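PDB 2V8T: manganese-containing pseudocatalase, which is a dimanganese catalase that breaks down hydrogen peroxide to water and oxygen. Local coordinates for the interface of chains A and B. Residues are numbered along the deposited sequence; one frame, centred on the assembly and turned at random. Chains: chain A/B, Manganese-containing pseudocatalase.

The interface of chains A and B. Residues chain A 56, 59, 145, 198-199; chain B 284, 290, 293-294.
B:Ile293 presses both ends of its side chain against the end of helix 172-200 of chain A. Its CG2 branch lies 3.5 Å from the backbone O of A:Ser198 and also touches the phenol OH of A:Tyr59. With CG1 anti to the carbonyl carbon (chi1 -70°), CG2 meets A:Ser198 O while CD1 reaches on to the carbonyl of A:Leu199. One helix turn earlier, B:Leu290 crosses A:Leu199 at about a right angle, with the two CD2 methyls 3.9 Å apart. A:Leu56 comes from another side: its CD2 rests on the backbone O of B:Leu290 at 3.7 Å and meets CB of the same residue. B:Ala294 adds its methyl beside A:Leu56 CD2 and CE2 of A:Tyr59. With B:Ile293 cut back to an alanine, the CG2 and CD1 contacts go, which would probably open a gap against the end of helix 172-200 and beside the phenol of A:Tyr59. The patch is a mainly apolar seam, in which the last helix of chain B, 288-298, packs on helix ends and a loop residue of chain A within a two-fold interface of the deposited hexamer. Behind it, the hydroxyl OG of A:Ser198 hydrogen-bonds A:Tyr59 OH at 2.8 Å, in the ring plane, which should steady the phenol. At the margin, the chain of B:Glu284 bends at chi2 (51°), and its carboxylate OE2 meets a water that also binds the backbone N of A:Ile145, with 2.9 Å from that N to the water oxygen.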
loop_
_atom_site.group_PDB
_atom_site.type_symbol
_atom_site.label_atom_id
_atom_site.label_comp_id
_atom_site.label_asym_id
_atom_site.label_seq_id
_atom_site.Cartn_x
_atom_site.Cartn_y
_atom_site.Cartn_z
ATOM N N LEU A 56 33.849 -15.731 2.226
ATOM C CA LEU A 56 33.045 -16.127 1.079
ATOM C C LEU A 56 33.233 -15.113 -0.074
ATOM O O LEU A 56 32.314 -14.856 -0.864
ATOM C CB LEU A 56 31.567 -16.285 1.455
ATOM C CG LEU A 56 31.310 -17.425 2.446
ATOM C CD1 LEU A 56 29.939 -17.278 3.085
ATOM C CD2 LEU A 56 31.457 -18.787 1.751
ATOM N N TYR A 59 31.796 -15.122 -3.799
ATOM C CA TYR A 59 30.337 -14.929 -3.872
ATOM C C TYR A 59 29.955 -13.505 -3.556
ATOM O O TYR A 59 29.036 -12.939 -4.187
ATOM C CB TYR A 59 29.656 -15.915 -2.888
ATOM C CG TYR A 59 30.063 -17.341 -3.154
ATOM C CD1 TYR A 59 29.510 -18.061 -4.183
ATOM C CD2 TYR A 59 31.066 -17.940 -2.396
ATOM C CE1 TYR A 59 29.964 -19.339 -4.462
ATOM C CE2 TYR A 59 31.530 -19.214 -2.676
ATOM C CZ TYR A 59 30.957 -19.925 -3.715
ATOM O OH TYR A 59 31.408 -21.194 -3.956
ATOM N N ILE A 145 22.910 -19.417 0.332
ATOM C CA ILE A 145 22.309 -20.291 -0.666
ATOM C C ILE A 145 20.846 -19.876 -0.958
ATOM O O ILE A 145 20.423 -19.872 -2.108
ATOM C CB ILE A 145 22.442 -21.761 -0.258
ATOM C CG1 ILE A 145 23.928 -22.174 -0.387
ATOM C CG2 ILE A 145 21.539 -22.651 -1.111
ATOM C CD1 ILE A 145 24.246 -23.482 0.303
ATOM N N SER A 198 28.557 -24.471 -7.469
ATOM C CA SER A 198 29.742 -24.538 -6.649
ATOM C C SER A 198 29.418 -24.833 -5.186
ATOM O O SER A 198 30.160 -25.550 -4.511
ATOM C CB SER A 198 30.637 -23.331 -6.822
ATOM O OG SER A 198 30.108 -22.154 -6.216
ATOM N N LEU A 199 28.327 -24.284 -4.670
ATOM C CA LEU A 199 27.972 -24.410 -3.266
ATOM C C LEU A 199 27.170 -25.667 -2.942
ATOM O O LEU A 199 27.163 -26.083 -1.770
ATOM C CB LEU A 199 27.195 -23.178 -2.826
ATOM C CG LEU A 199 27.996 -21.909 -2.751
ATOM C CD1 LEU A 199 26.974 -20.694 -2.756
ATOM C CD2 LEU A 199 28.961 -21.888 -1.566
ATOM N N GLU B 284 25.249 -19.156 6.902
ATOM C CA GLU B 284 24.729 -20.519 6.926
ATOM C C GLU B 284 24.628 -20.899 8.408
ATOM O O GLU B 284 25.248 -20.252 9.251
ATOM C CB GLU B 284 25.678 -21.474 6.149
ATOM C CG GLU B 284 25.170 -22.906 5.967
ATOM C CD GLU B 284 23.777 -22.950 5.393
ATOM O OE1 GLU B 284 22.788 -22.847 6.159
ATOM O OE2 GLU B 284 23.701 -23.049 4.102
ATOM N N LEU B 290 31.038 -24.267 3.673
ATOM C CA LEU B 290 31.043 -23.266 2.608
ATOM C C LEU B 290 32.360 -22.497 2.577
ATOM O O LEU B 290 32.859 -22.195 1.502
ATOM C CB LEU B 290 29.858 -22.305 2.716
ATOM C CG LEU B 290 28.477 -22.948 2.704
ATOM C CD1 LEU B 290 27.407 -21.868 2.559
ATOM C CD2 LEU B 290 28.311 -24.024 1.637
ATOM N N ILE B 293 34.725 -24.647 0.671
ATOM C CA ILE B 293 34.487 -24.566 -0.759
ATOM C C ILE B 293 35.107 -23.293 -1.350
ATOM O O ILE B 293 35.769 -23.328 -2.392
ATOM C CB ILE B 293 32.957 -24.642 -1.051
ATOM C CG1 ILE B 293 32.431 -26.035 -0.759
ATOM C CG2 ILE B 293 32.635 -24.216 -2.481
ATOM C CD1 ILE B 293 30.919 -26.122 -0.732
ATOM N N ALA B 294 34.901 -22.153 -0.676
ATOM C CA ALA B 294 35.442 -20.894 -1.174
ATOM C C ALA B 294 36.974 -20.963 -1.211
ATOM O O ALA B 294 37.584 -20.522 -2.187
ATOM C CB ALA B 294 34.964 -19.748 -0.318
HETATM O O HOH W 1 24.098 -20.551 2.768
#